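Local structure of walker-Type ATPase (Pyrococcus abyssi, 2QEN) at residues 201-205 with 206-210; 222-225 with 226-229; 283-286 with 287-291; 302-305 with 306-310. The protein probably binds and hydrolyses ATP as a Walker-type P-loop ATPase, binds ADP with magnesium, and has no established cellular role. The protein carries 1 engineered substitution. All coordinates share one frame; numbering follows the deposited sequence.

Contact 1: residues 201-205 with 206-210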
# COMPACT_ATOMS: atom_id res chain seq x y z
N LYS A 201 -4.82 -9.66 -1.68
CA LYS A 201 -5.71 -10.01 -0.59
C LYS A 201 -4.94 -10.73 0.51
O LYS A 201 -3.86 -11.28 0.24
CB LYS A 201 -6.81 -10.94 -1.11
CG LYS A 201 -7.55 -10.45 -2.35
CD LYS A 201 -8.41 -9.22 -2.04
CE LYS A 201 -9.55 -9.07 -3.04
NZ LYS A 201 -10.22 -7.74 -2.90
N PRO A 202 -5.48 -10.75 1.76
CA PRO A 202 -4.95 -11.59 2.83
C PRO A 202 -4.84 -13.05 2.41
O PRO A 202 -5.69 -13.53 1.66
CB PRO A 202 -6.02 -11.48 3.93
CG PRO A 202 -6.65 -10.16 3.72
CD PRO A 202 -6.63 -9.94 2.22
N PHE A 203 -3.81 -13.74 2.90
CA PHE A 203 -3.68 -15.18 2.72
C PHE A 203 -4.93 -15.88 3.22
O PHE A 203 -5.54 -15.45 4.21
CB PHE A 203 -2.50 -15.72 3.54
CG PHE A 203 -1.13 -15.23 3.11
CD1 PHE A 203 -0.85 -14.94 1.76
CD2 PHE A 203 -0.10 -15.10 4.05
CE1 PHE A 203 0.42 -14.50 1.37
CE2 PHE A 203 1.18 -14.67 3.66
CZ PHE A 203 1.43 -14.36 2.33
N ASP A 204 -5.31 -16.98 2.57
CA ASP A 204 -6.35 -17.84 3.12
C ASP A 204 -5.84 -18.59 4.37
O ASP A 204 -4.67 -18.48 4.74
CB ASP A 204 -6.99 -18.76 2.05
CG ASP A 204 -6.04 -19.84 1.50
OD1 ASP A 204 -5.02 -20.19 2.12
OD2 ASP A 204 -6.37 -20.40 0.42
N LYS A 205 -6.74 -19.32 5.03
CA LYS A 205 -6.41 -20.09 6.22
C LYS A 205 -5.16 -20.97 6.05
O LYS A 205 -4.20 -20.84 6.81
CB LYS A 205 -7.59 -20.98 6.60
CG LYS A 205 -8.28 -20.63 7.90
CD LYS A 205 -7.81 -21.52 9.05
CE LYS A 205 -8.10 -22.99 8.81
NZ LYS A 205 -7.34 -23.86 9.78
N ASP A 206 -5.20 -21.84 5.05
CA ASP A 206 -4.14 -22.83 4.83
C ASP A 206 -2.79 -22.20 4.48
O ASP A 206 -1.74 -22.71 4.88
CB ASP A 206 -4.56 -23.87 3.79
CG ASP A 206 -5.57 -24.88 4.33
OD1 ASP A 206 -5.95 -24.79 5.52
OD2 ASP A 206 -6.00 -25.76 3.57
N THR A 207 -2.82 -21.11 3.71
CA THR A 207 -1.63 -20.35 3.35
C THR A 207 -1.02 -19.70 4.60
O THR A 207 0.19 -19.80 4.83
CB THR A 207 -1.94 -19.32 2.23
OG1 THR A 207 -2.56 -19.98 1.12
CG2 THR A 207 -0.67 -18.63 1.74
N SER A 208 -1.85 -19.05 5.41
CA SER A 208 -1.41 -18.49 6.70
C SER A 208 -0.69 -19.51 7.60
O SER A 208 0.38 -19.23 8.13
CB SER A 208 -2.58 -17.88 7.47
OG SER A 208 -3.18 -16.85 6.70
N VAL A 209 -1.30 -20.69 7.76
CA VAL A 209 -0.72 -21.81 8.51
C VAL A 209 0.63 -22.22 7.93
O VAL A 209 1.61 -22.36 8.67
CB VAL A 209 -1.71 -23.04 8.56
CG1 VAL A 209 -0.98 -24.35 8.86
CG2 VAL A 209 -2.81 -22.80 9.61
N GLU A 210 0.68 -22.39 6.61
CA GLU A 210 1.92 -22.71 5.90
C GLU A 210 3.03 -21.64 6.01
O GLU A 210 4.23 -21.98 6.10
CB GLU A 210 1.63 -23.01 4.43
CG GLU A 210 2.65 -23.92 3.80
CD GLU A 210 3.11 -25.03 4.74
OE1 GLU A 210 2.32 -25.99 4.95
OE2 GLU A 210 4.25 -24.91 5.27
O HOH W 1 -4.09 -17.09 -0.04
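Asp204 is the N-cap of helix 205-217, and Thr207, three residues on, gives it two hydrogen bonds. One carboxylate oxygen receives both. Asp204 OD1 accepts the backbone N-H of Thr207, with N 2.9 Å away and nearly in line with the C-O bond of the acid. The same OD1 accepts the hydroxyl of Thr207, whose OG1 lies 2.7 Å off and well above the carboxylate plane. Together the two bonds restrain the carboxylate from turning. CG of Asp204 stands between its backbone N and carbonyl carbon (chi1 69°), which brings the acid over the first turn. The negative charge there would probably be eased by the helix N terminus.

The backbone oxygen of Asp204 is also gripped twice. Ser208 N reaches Asp204 O at 3.0 Å in an almost straight bond. Ser208 OG, also 3.0 Å from Asp204 O, comes from above the carbonyl plane, which satisfies this buried hydroxyl. The methyl of Thr207 makes a different contact. CG2 lies over one face of the Phe203 ring, 4.0 Å from its centroid, in a CH-pi contact. Ser208 OG lies 3.4 Å from Phe203 CB, near the ring plane at its edge.

Phe203 also touches ADP and meets the ring of Phe211, while Thr207 touches the ADP-binding Phe15. The arrangement is a classic aspartate N-cap, set here beside the nucleotide pocket of a P-loop ATPase.

Contact 2: residues 222-225 with 226-229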
# COMPACT_ATOMS: atom_id res chain seq x y z
N ASP A 222 10.08 -26.45 16.15
CA ASP A 222 8.81 -27.15 16.01
C ASP A 222 7.79 -26.50 16.95
O ASP A 222 7.98 -26.48 18.16
CB ASP A 222 8.97 -28.65 16.35
CG ASP A 222 9.64 -29.45 15.22
OD1 ASP A 222 9.19 -29.34 14.05
OD2 ASP A 222 10.60 -30.20 15.50
N VAL A 223 6.75 -25.92 16.38
CA VAL A 223 5.69 -25.28 17.16
C VAL A 223 4.42 -26.14 17.07
O VAL A 223 4.00 -26.50 15.96
CB VAL A 223 5.44 -23.83 16.70
CG1 VAL A 223 4.25 -23.22 17.43
CG2 VAL A 223 6.69 -22.98 16.92
N PRO A 224 3.82 -26.47 18.23
CA PRO A 224 2.64 -27.35 18.21
C PRO A 224 1.56 -26.83 17.26
O PRO A 224 1.40 -25.61 17.10
CB PRO A 224 2.14 -27.32 19.66
CG PRO A 224 3.36 -26.93 20.47
CD PRO A 224 4.15 -26.02 19.60
N GLU A 225 0.85 -27.76 16.63
CA GLU A 225 -0.16 -27.48 15.62
C GLU A 225 -1.23 -26.50 16.09
O GLU A 225 -1.56 -25.56 15.37
CB GLU A 225 -0.83 -28.78 15.17
CG GLU A 225 -1.72 -28.59 13.95
CD GLU A 225 -2.49 -29.83 13.56
OE1 GLU A 225 -2.34 -30.88 14.23
OE2 GLU A 225 -3.25 -29.75 12.57
N ASN A 226 -1.75 -26.73 17.29
CA ASN A 226 -2.80 -25.89 17.88
C ASN A 226 -2.40 -24.43 18.16
O ASN A 226 -3.26 -23.55 18.17
CB ASN A 226 -3.39 -26.55 19.14
CG ASN A 226 -4.50 -27.57 18.82
OD1 ASN A 226 -5.05 -27.60 17.71
ND2 ASN A 226 -4.83 -28.41 19.81
N GLU A 227 -1.11 -24.18 18.38
CA GLU A 227 -0.60 -22.82 18.60
C GLU A 227 -0.55 -22.03 17.29
O GLU A 227 -0.83 -20.82 17.27
CB GLU A 227 0.79 -22.83 19.27
CG GLU A 227 0.81 -23.36 20.72
CD GLU A 227 2.21 -23.34 21.33
OE1 GLU A 227 3.05 -22.49 20.91
OE2 GLU A 227 2.49 -24.18 22.22
N ILE A 228 -0.16 -22.69 16.21
CA ILE A 228 -0.22 -22.07 14.88
C ILE A 228 -1.67 -21.80 14.45
O ILE A 228 -1.98 -20.72 13.95
CB ILE A 228 0.61 -22.88 13.83
CG1 ILE A 228 2.12 -22.59 14.03
CG2 ILE A 228 0.16 -22.56 12.38
CD1 ILE A 228 3.04 -23.64 13.48
N GLU A 229 -2.57 -22.76 14.69
CA GLU A 229 -4.00 -22.56 14.43
C GLU A 229 -4.56 -21.37 15.21
O GLU A 229 -5.25 -20.53 14.65
CB GLU A 229 -4.81 -23.82 14.74
CG GLU A 229 -4.32 -25.03 13.98
CD GLU A 229 -5.41 -26.04 13.72
OE1 GLU A 229 -5.84 -26.73 14.68
OE2 GLU A 229 -5.82 -26.15 12.53
O HOH W 2 -5.72 -30.05 13.82
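Glu227 reaches back obliquely across the ring of Pro224, the N-cap residue of helix 225-235. Its carboxylate lies against the proline carbons, and Glu227 OE2 is 3.4 Å from Pro224 CG. Glu227 CD lies 3.7 Å from Pro224 CD. OE1 of the same acid comes 3.8 Å from Val223 CG1. CG of Glu227 stands anti to its carbonyl carbon (chi1 -67°), and the extended chain beyond it carries the acid back toward the loop. On the next residue, Ile228 CD1 packs 4.0 Å from Val223 CB.

Main-chain bonds position these groups. Pro224 O accepts Glu227 N at 3.2 Å from above the carbonyl plane, and Ile228 N more weakly. Glu225 O takes Glu229 N at 3.1 Å in a straighter bond.

Two acids come close on the outer side of the turn, with Glu225 OE2 4.4 Å from Glu229 OE2. The like charges probably repel. A water makes weak bonds to Glu225 OE2 and Glu229 OE1 and lies between the two acids.

Further out, Glu227 OE1 is hydrogen-bonded to Tyr249 OH. Were Glu227 an alanine, the Tyr249 hydroxyl would probably lose this acceptor and one side of the Pro224 ring would be uncovered. Val223 packs on Phe216, and Ile228 on Val209, Lys213 and Phe216. The start of helix 225-235 is thus laid against helix 205-217, with Glu227 reaching across to helix 239-252.

Contact 3: residues 283-286 with 287-291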
# COMPACT_ATOMS: atom_id res chain seq x y z
N ARG A 283 -15.29 11.60 15.54
CA ARG A 283 -16.32 10.70 15.03
C ARG A 283 -15.80 9.44 14.33
O ARG A 283 -16.32 8.35 14.56
CB ARG A 283 -17.26 11.47 14.10
CG ARG A 283 -18.64 11.79 14.68
CD ARG A 283 -18.66 11.87 16.19
NE ARG A 283 -18.40 13.24 16.60
CZ ARG A 283 -17.70 13.61 17.65
NH1 ARG A 283 -17.15 12.72 18.48
NH2 ARG A 283 -17.54 14.89 17.88
N TYR A 284 -14.78 9.59 13.48
CA TYR A 284 -14.18 8.44 12.78
C TYR A 284 -13.80 7.31 13.72
O TYR A 284 -14.14 6.17 13.46
CB TYR A 284 -12.93 8.86 11.99
CG TYR A 284 -13.19 9.60 10.70
CD1 TYR A 284 -14.06 9.09 9.74
CD2 TYR A 284 -12.51 10.79 10.42
CE1 TYR A 284 -14.28 9.77 8.54
CE2 TYR A 284 -12.73 11.47 9.23
CZ TYR A 284 -13.62 10.96 8.30
OH TYR A 284 -13.83 11.64 7.12
N VAL A 285 -13.11 7.63 14.80
CA VAL A 285 -12.65 6.63 15.77
C VAL A 285 -13.81 6.04 16.58
O VAL A 285 -13.81 4.84 16.89
CB VAL A 285 -11.55 7.17 16.69
CG1 VAL A 285 -11.01 6.05 17.58
CG2 VAL A 285 -10.43 7.75 15.86
N ASP A 286 -14.78 6.89 16.92
CA ASP A 286 -16.02 6.47 17.58
C ASP A 286 -16.77 5.43 16.74
O ASP A 286 -17.27 4.44 17.27
CB ASP A 286 -16.93 7.68 17.82
CG ASP A 286 -16.46 8.56 19.01
OD1 ASP A 286 -15.52 8.19 19.75
OD2 ASP A 286 -17.06 9.65 19.19
N ILE A 287 -16.87 5.68 15.43
CA ILE A 287 -17.57 4.78 14.51
C ILE A 287 -16.83 3.45 14.38
O ILE A 287 -17.43 2.38 14.41
CB ILE A 287 -17.77 5.45 13.12
CG1 ILE A 287 -18.73 6.65 13.23
CG2 ILE A 287 -18.27 4.44 12.09
CD1 ILE A 287 -18.85 7.50 11.95
N LEU A 288 -15.51 3.54 14.27
CA LEU A 288 -14.61 2.39 14.20
C LEU A 288 -14.71 1.51 15.45
O LEU A 288 -14.89 0.29 15.34
CB LEU A 288 -13.18 2.90 14.02
CG LEU A 288 -12.47 2.76 12.66
CD1 LEU A 288 -13.37 2.44 11.48
CD2 LEU A 288 -11.52 3.89 12.34
N ARG A 289 -14.64 2.13 16.62
CA ARG A 289 -14.81 1.37 17.86
C ARG A 289 -16.18 0.68 17.95
O ARG A 289 -16.26 -0.51 18.28
CB ARG A 289 -14.52 2.22 19.08
CG ARG A 289 -14.31 1.40 20.33
CD ARG A 289 -13.66 2.19 21.43
NE ARG A 289 -12.20 2.26 21.29
CZ ARG A 289 -11.51 3.37 21.04
NH1 ARG A 289 -12.14 4.53 20.89
NH2 ARG A 289 -10.19 3.32 20.94
N ALA A 290 -17.25 1.42 17.63
CA ALA A 290 -18.59 0.86 17.58
C ALA A 290 -18.68 -0.42 16.73
O ALA A 290 -19.18 -1.44 17.20
CB ALA A 290 -19.61 1.94 17.07
N ILE A 291 -18.21 -0.35 15.49
CA ILE A 291 -18.17 -1.50 14.56
C ILE A 291 -17.39 -2.68 15.15
O ILE A 291 -17.89 -3.80 15.17
CB ILE A 291 -17.61 -1.09 13.16
CG1 ILE A 291 -18.55 -0.06 12.52
CG2 ILE A 291 -17.41 -2.33 12.23
CD1 ILE A 291 -18.02 0.61 11.26
O HOH W 3 -14.38 5.90 20.84
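Ile287 packs closely on the main chain one turn back, its CG1 3.2 Å from Arg283 O. The same Arg283 O accepts Ile287 N at 2.9 Å. Leu288 repeats the pattern. Its N bonds to Tyr284 O, and its CD2 branch lies 3.6 Å from that Tyr284 O. This buried side faces the domain interior. Ile287 meets Leu320 and Leu324, and Leu288 meets Leu274 and Leu277. Tyr284 also packs on Leu320 and Leu324, and its OH bonds to Arg280.

The less buried side is mixed, with charged groups and Val285, and partly bridged by water. Val285 and Arg289 run side by side, with Val285 CG1 3.8 Å from Arg289 NH1. Arg289 CG lies anti to the backbone N (chi1 -165°) and the chain bends at chi3, which lays the guanidinium beside Val285. Arg283 NH1 forms a salt bridge to Asp286 OD2 at 3.2 Å, with the oxygen close to the guanidinium plane. Asp286 OD1 instead accepts from a water at 2.8 Å, and that water accepts from Arg289 NH1. Arg289 NE is held by Leu348 O.

A buried apolar side and a more polar, partly exposed one make helix 282-292 amphipathic, consistent with a core helix of a winged helix-turn-helix domain.

Contact 4: residues 302-305 with 306-310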
# COMPACT_ATOMS: atom_id res chain seq x y z
N ARG A 302 -25.63 4.36 14.82
CA ARG A 302 -26.26 5.63 15.08
C ARG A 302 -26.80 5.74 16.51
O ARG A 302 -26.54 6.74 17.20
CB ARG A 302 -27.37 5.81 14.06
CG ARG A 302 -28.02 7.17 13.98
CD ARG A 302 -29.30 7.03 13.13
NE ARG A 302 -30.31 6.25 13.85
CZ ARG A 302 -31.19 5.41 13.29
NH1 ARG A 302 -31.21 5.20 11.98
NH2 ARG A 302 -32.05 4.76 14.07
N ASP A 303 -27.55 4.72 16.96
CA ASP A 303 -28.09 4.71 18.33
C ASP A 303 -26.97 4.61 19.37
O ASP A 303 -27.05 5.22 20.42
CB ASP A 303 -29.05 3.54 18.55
CG ASP A 303 -30.33 3.62 17.69
OD1 ASP A 303 -30.65 4.70 17.10
OD2 ASP A 303 -31.01 2.57 17.64
N TYR A 304 -25.95 3.80 19.08
CA TYR A 304 -24.86 3.56 20.04
C TYR A 304 -24.15 4.87 20.38
O TYR A 304 -24.00 5.23 21.55
CB TYR A 304 -23.85 2.54 19.50
CG TYR A 304 -22.70 2.25 20.45
CD1 TYR A 304 -22.93 1.60 21.68
CD2 TYR A 304 -21.40 2.63 20.13
CE1 TYR A 304 -21.87 1.34 22.56
CE2 TYR A 304 -20.33 2.38 20.98
CZ TYR A 304 -20.57 1.72 22.18
OH TYR A 304 -19.52 1.48 23.03
N LEU A 305 -23.78 5.59 19.33
CA LEU A 305 -23.11 6.87 19.46
C LEU A 305 -23.99 7.97 20.03
O LEU A 305 -23.49 8.82 20.76
CB LEU A 305 -22.47 7.29 18.13
CG LEU A 305 -21.38 6.35 17.59
CD1 LEU A 305 -20.82 6.87 16.27
CD2 LEU A 305 -20.26 6.12 18.63
N ALA A 306 -25.29 7.97 19.70
CA ALA A 306 -26.23 8.94 20.26
C ALA A 306 -26.27 8.79 21.77
O ALA A 306 -26.28 9.78 22.51
CB ALA A 306 -27.64 8.73 19.68
N VAL A 307 -26.27 7.54 22.21
CA VAL A 307 -26.37 7.15 23.59
C VAL A 307 -25.08 7.49 24.36
O VAL A 307 -25.13 7.86 25.54
CB VAL A 307 -26.73 5.63 23.64
CG1 VAL A 307 -26.07 4.89 24.80
CG2 VAL A 307 -28.26 5.44 23.58
N LYS A 308 -23.93 7.39 23.68
CA LYS A 308 -22.63 7.73 24.26
C LYS A 308 -22.33 9.24 24.21
O LYS A 308 -21.26 9.68 24.64
CB LYS A 308 -21.50 6.96 23.58
CG LYS A 308 -21.61 5.43 23.64
CD LYS A 308 -21.07 4.83 24.94
CE LYS A 308 -19.59 5.18 25.19
NZ LYS A 308 -18.73 4.94 24.00
N GLY A 309 -23.27 10.04 23.69
CA GLY A 309 -23.13 11.49 23.70
C GLY A 309 -23.29 12.21 22.37
O GLY A 309 -23.90 13.27 22.31
N THR A 310 -22.75 11.64 21.30
CA THR A 310 -22.80 12.32 20.01
C THR A 310 -23.84 11.77 19.03
O THR A 310 -23.68 10.68 18.48
CB THR A 310 -21.41 12.40 19.33
OG1 THR A 310 -20.50 13.11 20.19
CG2 THR A 310 -21.51 13.16 18.01
O HOH W 4 -25.15 9.19 16.41
O HOH W 5 -17.25 2.77 22.22
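Lys308 wraps back over the ring of Tyr304, one turn earlier, at the end of helix 298-307. Its CB lies 3.7 Å from Tyr304 O. CG comes closer, 3.2 Å from Tyr304 O, and stands over the ring centre, 4.1 Å from the centroid in a CH-pi contact. CD passes Tyr304 CZ at 4.2 Å. NZ ends 3.7 Å from Tyr304 OH. The lysine chain is bent at every torsion beyond CB, including chi2 at -83°, and this curls it along the tyrosine. A water in the ring plane, 2.7 Å from Tyr304 OH, also accepts weakly from Lys308 NZ. Without the ring, as with an alanine here, the lysine chain is likely to turn freely and Tyr295 to lose its stacking partner.

The helix then stops in a Schellman motif at Gly309. At the backbone angles of Gly309 (phi 127°) a CB would be jammed against the carbonyl O of Lys308. Beyond it, a water donates to both Arg302 O and Thr310 O and links the carbonyl of Arg302, within the helix, to the outgoing chain.

Tyr304 also touches Ala290, and Leu305 packs on Asp286 and Ile287. Helix 298-307 therefore rests on helix 282-292, with its C-terminal end leading out toward helix 314-326.

How the contacts relate
From the N terminus, contact 1 turns the chain from strand 196-199 of the central parallel sheet into helix 205-217. Contact 2 follows at the start of helix 225-235, after the intervening loop. These two touch, with Val209 meeting Ile228 and Lys205 facing Glu229 in a long, weak ion pair. The chain then runs through helices 239-252 and 255-280 to contact 3, on helix 282-292. Contact 4 ends the next helix, and Thr310 packs back on Arg283, joining contacts 3 and 4. All four are local and in series, so none nests or crosses. Contacts 1 and 3 lie about 28 Å apart between centres, in the ATPase and winged-helix regions.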